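Local coordinates for organophosphorus hydrolase (Pseudomonas pseudoalcaligenes, PDB 4LE6), which is a dizinc enzyme of the metallo-beta-lactamase superfamily that probably hydrolyses organophosphate triesters as an aryldialkylphosphatase, at residues G97-V101 / L214-V218; L220-P224 / S275-I279; L61-I65 / E260-F265. Where two conformers were deposited one is given. Numbering follows the deposited sequence.

Contact 1 of 3, residues G97-V101 / L214-V218; sequences GDNLV and LLPGV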
loop_
_atom_site.group_PDB
_atom_site.type_symbol
_atom_site.label_atom_id
_atom_site.label_comp_id
_atom_site.label_asym_id
_atom_site.label_seq_id
_atom_site.Cartn_x
_atom_site.Cartn_y
_atom_site.Cartn_z
ATOM N N GLY A 97 4.866 -24.121 -6.141
ATOM C CA GLY A 97 4.498 -25.526 -6.042
ATOM C C GLY A 97 5.706 -26.450 -6.202
ATOM O O GLY A 97 5.925 -27.343 -5.381
ATOM N N ASP A 98 6.496 -26.239 -7.251
ATOM C CA ASP A 98 7.696 -27.036 -7.469
ATOM C C ASP A 98 8.846 -26.601 -6.575
ATOM O O ASP A 98 9.650 -27.418 -6.153
ATOM C CB ASP A 98 8.156 -26.948 -8.930
ATOM C CG ASP A 98 7.183 -27.595 -9.885
ATOM O OD1 ASP A 98 7.039 -28.831 -9.829
ATOM O OD2 ASP A 98 6.556 -26.867 -10.683
ATOM N N ASN A 99 8.945 -25.301 -6.337
ATOM C CA ASN A 99 10.034 -24.731 -5.560
ATOM C C ASN A 99 9.564 -23.619 -4.629
ATOM O O ASN A 99 8.597 -22.900 -4.925
ATOM C CB ASN A 99 11.087 -24.136 -6.492
ATOM C CG ASN A 99 11.708 -25.168 -7.412
ATOM O OD1 ASN A 99 11.244 -25.377 -8.539
ATOM N ND2 ASN A 99 12.762 -25.825 -6.937
ATOM N N LEU A 100 10.272 -23.452 -3.519
ATOM C CA LEU A 100 10.143 -22.236 -2.728
ATOM C C LEU A 100 11.378 -21.400 -3.024
ATOM O O LEU A 100 12.505 -21.793 -2.709
ATOM C CB LEU A 100 10.013 -22.532 -1.235
ATOM C CG LEU A 100 9.738 -21.301 -0.363
ATOM C CD1 LEU A 100 8.353 -20.683 -0.637
ATOM C CD2 LEU A 100 9.863 -21.665 1.094
ATOM N N VAL A 101 11.154 -20.252 -3.656
ATOM C CA VAL A 101 12.234 -19.461 -4.220
ATOM C C VAL A 101 12.269 -18.084 -3.594
ATOM O O VAL A 101 11.273 -17.363 -3.601
ATOM C CB VAL A 101 12.055 -19.289 -5.758
ATOM C CG1 VAL A 101 13.219 -18.501 -6.351
ATOM C CG2 VAL A 101 11.940 -20.639 -6.436
ATOM N N LEU A 214 15.369 -21.783 -15.997
ATOM C CA LEU A 214 16.157 -21.977 -14.787
ATOM C C LEU A 214 15.456 -22.965 -13.857
ATOM O O LEU A 214 16.075 -23.878 -13.309
ATOM C CB LEU A 214 16.336 -20.645 -14.077
ATOM C CG LEU A 214 17.099 -20.669 -12.757
ATOM C CD1 LEU A 214 18.558 -21.054 -12.981
ATOM C CD2 LEU A 214 16.983 -19.308 -12.124
ATOM N N LEU A 215 14.163 -22.733 -13.662
ATOM C CA LEU A 215 13.290 -23.623 -12.906
ATOM C C LEU A 215 11.938 -23.596 -13.595
ATOM O O LEU A 215 11.695 -22.725 -14.424
ATOM C CB LEU A 215 13.126 -23.139 -11.475
ATOM C CG LEU A 215 14.343 -23.213 -10.563
ATOM C CD1 LEU A 215 14.000 -22.474 -9.302
ATOM C CD2 LEU A 215 14.730 -24.683 -10.273
ATOM N N PRO A 216 11.053 -24.546 -13.269
ATOM C CA PRO A 216 9.721 -24.482 -13.886
ATOM C C PRO A 216 9.051 -23.129 -13.599
ATOM O O PRO A 216 8.938 -22.763 -12.435
ATOM C CB PRO A 216 8.963 -25.635 -13.211
ATOM C CG PRO A 216 10.051 -26.611 -12.799
ATOM C CD PRO A 216 11.211 -25.728 -12.401
ATOM N N GLY A 217 8.689 -22.391 -14.643
ATOM C CA GLY A 217 7.983 -21.134 -14.498
ATOM C C GLY A 217 8.903 -19.950 -14.267
ATOM O O GLY A 217 8.454 -18.816 -14.175
ATOM N N VAL A 218 10.200 -20.215 -14.193
ATOM C CA VAL A 218 11.170 -19.186 -13.817
ATOM C C VAL A 218 12.250 -19.042 -14.877
ATOM O O VAL A 218 12.886 -20.019 -15.265
ATOM C CB VAL A 218 11.836 -19.497 -12.479
ATOM C CG1 VAL A 218 12.627 -18.286 -12.004
ATOM C CG2 VAL A 218 10.780 -19.869 -11.444
HETATM O O HOH W 1 9.739 -23.589 -9.715
#
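No direct hydrogen bond joins G97-V101 to L214-V218; van der Waals contact and one water hold them together, burying 205 Å² in all. The apolar part is small: V101 CG2 meets L215 CD1 at 4.0 Å, where V101 has just entered strand 100-103. Further out, polar side chains lie against aliphatic carbons. N99 OD1 sits 4.0 Å from L215 CD2 and 3.9 Å from P216 CD, and D98 OD2 is 3.7 Å from P216 CB. The alpha-beta/beta-alpha sandwich of the metallo-beta-lactamase fold has two beta sheets, and this contact lies at its surface, between the turn after strand 85-95 in one sheet and the lead-in to strand 218-222 in the other. L215-V218 is a type II beta turn, closed by V218 N to L215 O at 2.9 Å, with glycine, G217, at the positive-phi third position. L214 N and L215 N both face V218 O, through weak bonds of 3.1 and 3.4 Å, which makes a classic beta bulge. Water-mediated bonding completes the contact: water 1 donates to N99 OD1 at 2.6 Å and to P216 O at 3.0 Å. The amide ND2 of N99 is held by D133, whose backbone and carboxylate also bond L100.

Contact 2 of 3, residues L220-P224 / S275-I279; sequences LVASP and SRQRI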
loop_
_atom_site.group_PDB
_atom_site.type_symbol
_atom_site.label_atom_id
_atom_site.label_comp_id
_atom_site.label_asym_id
_atom_site.label_seq_id
_atom_site.Cartn_x
_atom_site.Cartn_y
_atom_site.Cartn_z
ATOM N N LEU A 220 15.390 -16.102 -16.660
ATOM C CA LEU A 220 16.247 -14.938 -16.483
ATOM C C LEU A 220 15.923 -13.839 -17.477
ATOM O O LEU A 220 15.721 -14.109 -18.650
ATOM C CB LEU A 220 17.696 -15.348 -16.723
ATOM C CG LEU A 220 18.423 -15.817 -15.475
ATOM C CD1 LEU A 220 17.678 -16.978 -14.835
ATOM C CD2 LEU A 220 19.844 -16.210 -15.844
ATOM N N VAL A 221 15.933 -12.597 -17.011
ATOM C CA VAL A 221 15.801 -11.447 -17.881
ATOM C C VAL A 221 16.994 -10.532 -17.604
ATOM O O VAL A 221 16.996 -9.801 -16.606
ATOM C CB VAL A 221 14.471 -10.716 -17.636
ATOM C CG1 VAL A 221 14.407 -9.424 -18.448
ATOM C CG2 VAL A 221 13.294 -11.640 -17.979
ATOM N N ALA A 222 18.016 -10.592 -18.464
ATOM C CA ALA A 222 19.221 -9.785 -18.265
ATOM C C ALA A 222 18.813 -8.323 -18.238
ATOM O O ALA A 222 17.983 -7.926 -19.052
ATOM C CB ALA A 222 20.241 -10.031 -19.388
ATOM N N SER A 223 19.375 -7.544 -17.311
ATOM C CA SER A 223 19.059 -6.117 -17.151
ATOM C C SER A 223 20.337 -5.398 -16.697
ATOM O O SER A 223 20.371 -4.770 -15.631
ATOM C CB SER A 223 17.945 -5.903 -16.108
ATOM O OG SER A 223 18.291 -6.515 -14.888
ATOM N N PRO A 224 21.407 -5.515 -17.490
ATOM C CA PRO A 224 22.735 -5.067 -17.041
ATOM C C PRO A 224 22.816 -3.552 -16.902
ATOM O O PRO A 224 22.040 -2.853 -17.543
ATOM C CB PRO A 224 23.676 -5.545 -18.163
ATOM C CG PRO A 224 22.786 -5.620 -19.403
ATOM C CD PRO A 224 21.416 -6.028 -18.875
ATOM N N SER A 275 18.740 -0.148 -20.064
ATOM C CA SER A 275 17.999 -1.296 -19.533
ATOM C C SER A 275 16.690 -0.855 -18.876
ATOM O O SER A 275 15.643 -1.483 -19.062
ATOM C CB SER A 275 18.856 -2.042 -18.521
ATOM O OG SER A 275 20.050 -2.452 -19.143
ATOM N N ARG A 276 16.737 0.229 -18.111
ATOM C CA ARG A 276 15.506 0.749 -17.498
ATOM C C ARG A 276 14.452 1.133 -18.556
ATOM O O ARG A 276 13.286 0.724 -18.464
ATOM C CB ARG A 276 15.811 1.952 -16.614
ATOM C CG ARG A 276 14.553 2.646 -16.060
ATOM C CD ARG A 276 14.879 3.594 -14.909
ATOM N NE ARG A 276 15.959 4.525 -15.237
ATOM C CZ ARG A 276 17.214 4.407 -14.816
ATOM N NH1 ARG A 276 18.112 5.303 -15.175
ATOM N NH2 ARG A 276 17.590 3.400 -14.047
ATOM N N GLN A 277 14.858 1.904 -19.563
ATOM C CA GLN A 277 13.932 2.280 -20.642
ATOM C C GLN A 277 13.297 1.049 -21.295
ATOM O O GLN A 277 12.058 0.973 -21.478
ATOM C CB GLN A 277 14.661 3.105 -21.690
ATOM C CG GLN A 277 15.015 4.505 -21.208
ATOM C CD GLN A 277 13.855 5.495 -21.315
ATOM O OE1 GLN A 277 12.691 5.110 -21.463
ATOM N NE2 GLN A 277 14.176 6.783 -21.241
ATOM N N ARG A 278 14.138 0.064 -21.611
ATOM C CA ARG A 278 13.649 -1.150 -22.258
ATOM C C ARG A 278 12.683 -1.935 -21.373
ATOM O O ARG A 278 11.592 -2.359 -21.821
ATOM C CB ARG A 278 14.822 -2.044 -22.645
ATOM C CG ARG A 278 14.409 -3.369 -23.240
ATOM C CD ARG A 278 15.583 -4.045 -23.932
ATOM N NE ARG A 278 16.657 -4.359 -22.987
ATOM C CZ ARG A 278 16.692 -5.441 -22.218
ATOM N NH1 ARG A 278 17.715 -5.633 -21.399
ATOM N NH2 ARG A 278 15.715 -6.335 -22.260
ATOM N N ILE A 279 13.086 -2.157 -20.128
ATOM C CA ILE A 279 12.272 -2.938 -19.206
ATOM C C ILE A 279 10.946 -2.222 -18.909
ATOM O O ILE A 279 9.896 -2.861 -18.775
ATOM C CB ILE A 279 13.049 -3.222 -17.904
ATOM C CG1 ILE A 279 14.249 -4.152 -18.186
ATOM C CG2 ILE A 279 12.141 -3.849 -16.829
ATOM C CD1 ILE A 279 13.886 -5.509 -18.782
HETATM O O HOH W 2 16.537 -8.836 -21.137
#
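Two carbonyl oxygens, A222 O ending strand 218-222 and P224 O just beyond, are taken up by side chains of helix 269-286. R278 NH1 donates to A222 O at 3.3 Å with a nearly straight N-H...O angle of 165°. The same A222 O receives a second bond, 2.7 Å, from water 2, which in turn accepts from R278 NH2 at 2.9 Å, so one carbonyl engages both terminal nitrogens of the guanidinium, directly and through water. P224 O is met by S275 OG at 2.6 Å; Q271 O, one turn back in the helix, shares this hydroxyl's single proton. Here an outer helix of the metallo-beta-lactamase sandwich packs on the edge strand of its sheet, just where the chain leaves that strand towards the zinc ligand H226. S223 has its own partners: its OG bonds H230 and S232, and its backbone pairs with H230. The S223 side chain lies about 7 Å from that of H226. R276, its CA-to-CB bond pointing away from 220-224, bonds P259 O and I248 O. Beneath the polar groups V221 CG1 touches I279 CD1 at 4.0 Å, and both side chains also pack on L243 of strand 240-246.

Contact 3 of 3, residues L61-I65 / E260-F265; sequences LLKGI and EVVFEF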
loop_
_atom_site.group_PDB
_atom_site.type_symbol
_atom_site.label_atom_id
_atom_site.label_comp_id
_atom_site.label_asym_id
_atom_site.label_seq_id
_atom_site.Cartn_x
_atom_site.Cartn_y
_atom_site.Cartn_z
ATOM N N LEU A 61 22.077 11.987 -4.939
ATOM C CA LEU A 61 22.579 10.807 -5.645
ATOM C C LEU A 61 21.838 10.547 -6.956
ATOM O O LEU A 61 22.264 9.710 -7.756
ATOM C CB LEU A 61 22.492 9.562 -4.756
ATOM C CG LEU A 61 23.405 9.622 -3.523
ATOM C CD1 LEU A 61 23.136 8.455 -2.591
ATOM C CD2 LEU A 61 24.887 9.673 -3.926
ATOM N N LEU A 62 20.723 11.242 -7.182
ATOM C CA LEU A 62 20.013 11.105 -8.454
ATOM C C LEU A 62 20.568 12.174 -9.363
ATOM O O LEU A 62 20.703 13.307 -8.938
ATOM C CB LEU A 62 18.509 11.287 -8.288
ATOM C CG LEU A 62 17.804 10.255 -7.417
ATOM C CD1 LEU A 62 16.408 10.753 -7.103
ATOM C CD2 LEU A 62 17.763 8.904 -8.114
ATOM N N LYS A 63 20.892 11.821 -10.601
ATOM C CA LYS A 63 21.527 12.764 -11.519
ATOM C C LYS A 63 20.850 12.804 -12.890
ATOM O O LYS A 63 20.122 11.878 -13.265
ATOM C CB LYS A 63 23.008 12.407 -11.678
ATOM C CG LYS A 63 23.871 12.832 -10.493
ATOM C CD LYS A 63 24.061 14.353 -10.448
ATOM C CE LYS A 63 24.794 14.813 -9.183
ATOM N NZ LYS A 63 23.863 15.182 -8.059
ATOM N N GLY A 64 21.095 13.880 -13.629
ATOM C CA GLY A 64 20.496 14.065 -14.939
ATOM C C GLY A 64 19.263 14.951 -14.879
ATOM O O GLY A 64 18.536 15.085 -15.863
ATOM N N ILE A 65 19.043 15.576 -13.726
ATOM C CA ILE A 65 17.881 16.439 -13.524
ATOM C C ILE A 65 18.237 17.652 -12.664
ATOM O O ILE A 65 18.989 17.524 -11.693
ATOM C CB ILE A 65 16.731 15.642 -12.854
ATOM C CG1 ILE A 65 15.482 16.506 -12.716
ATOM C CG2 ILE A 65 17.163 15.092 -11.484
ATOM C CD1 ILE A 65 14.234 15.704 -12.421
ATOM N N GLU A 260 15.278 8.864 -17.651
ATOM C CA GLU A 260 16.621 9.326 -18.023
ATOM C C GLU A 260 17.447 9.624 -16.771
ATOM O O GLU A 260 18.674 9.649 -16.825
ATOM C CB GLU A 260 16.591 10.577 -18.930
ATOM C CG GLU A 260 15.994 11.833 -18.284
ATOM C CD GLU A 260 14.504 11.965 -18.521
ATOM O OE1 GLU A 260 13.823 10.925 -18.645
ATOM O OE2 GLU A 260 14.013 13.116 -18.590
ATOM N N VAL A 261 16.773 9.855 -15.644
ATOM C CA VAL A 261 17.466 10.182 -14.397
ATOM C C VAL A 261 18.234 8.958 -13.890
ATOM O O VAL A 261 17.699 7.852 -13.875
ATOM C CB VAL A 261 16.477 10.720 -13.330
ATOM C CG1 VAL A 261 17.146 10.856 -11.959
ATOM C CG2 VAL A 261 15.919 12.079 -13.763
ATOM N N VAL A 262 19.490 9.148 -13.496
ATOM C CA VAL A 262 20.344 8.015 -13.110
ATOM C C VAL A 262 20.781 8.082 -11.645
ATOM O O VAL A 262 20.667 9.123 -11.000
ATOM C CB VAL A 262 21.577 7.917 -14.002
ATOM C CG1 VAL A 262 21.138 7.855 -15.463
ATOM C CG2 VAL A 262 22.511 9.108 -13.783
ATOM N N PHE A 263 21.276 6.957 -11.138
ATOM C CA PHE A 263 21.716 6.843 -9.758
ATOM C C PHE A 263 23.249 6.833 -9.698
ATOM O O PHE A 263 23.899 6.121 -10.468
ATOM C CB PHE A 263 21.127 5.562 -9.176
ATOM C CG PHE A 263 21.424 5.341 -7.722
ATOM C CD1 PHE A 263 21.155 6.312 -6.775
ATOM C CD2 PHE A 263 21.927 4.127 -7.298
ATOM C CE1 PHE A 263 21.427 6.080 -5.430
ATOM C CE2 PHE A 263 22.181 3.888 -5.962
ATOM C CZ PHE A 263 21.938 4.857 -5.033
ATOM N N GLU A 264 23.829 7.607 -8.783
ATOM C CA GLU A 264 25.286 7.737 -8.719
ATOM C C GLU A 264 25.995 6.389 -8.575
ATOM O O GLU A 264 27.122 6.234 -9.013
ATOM C CB GLU A 264 25.710 8.633 -7.555
ATOM C CG GLU A 264 27.062 9.309 -7.793
ATOM C CD GLU A 264 26.947 10.570 -8.628
ATOM O OE1 GLU A 264 25.904 10.752 -9.289
ATOM O OE2 GLU A 264 27.890 11.390 -8.620
ATOM N N PHE A 265 25.326 5.423 -7.964
ATOM C CA PHE A 265 25.943 4.120 -7.711
ATOM C C PHE A 265 25.489 3.013 -8.677
ATOM O O PHE A 265 25.748 1.824 -8.440
ATOM C CB PHE A 265 25.724 3.724 -6.253
ATOM C CG PHE A 265 26.455 4.616 -5.283
ATOM C CD1 PHE A 265 27.811 4.866 -5.430
ATOM C CD2 PHE A 265 25.783 5.227 -4.242
ATOM C CE1 PHE A 265 28.485 5.697 -4.547
ATOM C CE2 PHE A 265 26.452 6.051 -3.357
ATOM C CZ PHE A 265 27.805 6.289 -3.513
#
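L61 comes first, just ahead of strand 62-63: its carbonyl O accepts from E264 N at 2.8 Å and takes a CA-H...O contact from F263 CA at 3.5 Å. Its side chain spans both phenylalanines, with L61 CB 3.7 Å from F263 CE1 and L61 CD2 4.0 Å from F265 CE2. L62 forms a non-hydrogen-bonded antiparallel pair with F263; its CB packs on V261 CG1 at 3.9 Å, and its CA lies 3.3 Å from V262 O. K63 pairs with V262 through two backbone bonds, K63 N to V262 O at 2.7 Å and V262 N to K63 O at 2.8 Å. The aliphatic stem of K63 lies over the ladder, CB 3.9 Å from V262 CG2, while its NZ bonds S60 O. At G64, phi 98° turns the chain out of the strand; a side chain there would be jammed against the carbonyl of K63. I65 CB then rests on V261 CG2 at 3.8 Å. This two-stranded antiparallel ribbon ties the N-terminal part of the chain to the segment leading into helix 269-286. F263 and F265 come close to the zinc ligands H226 and H141, L62 and I65 pack on helix 67-76, and V262 packs on helix 269-286.

Contact 1 is a surface contact, whereas contacts 2 and 3 are partly buried. Only contact 3 is strand pairing, by main-chain bonds; contact 2 links side chains of a helix to carbonyls at and just past a strand end, and contact 1 relies on packing and a bridging water. Contact 1 lies at the turn leading into strand 218-222 and contact 2 at the end of that strand; they touch through L214 CD2 and L220 CD1, 3.6 Å apart. Contacts 2 and 3, with centres about 17 Å apart, meet where R276 NH1 lies 2.9 Å from V261 O, strand 262-263 being followed by helix 269-286. Contacts 1 and 3 lie on opposite sides of the chain's centre.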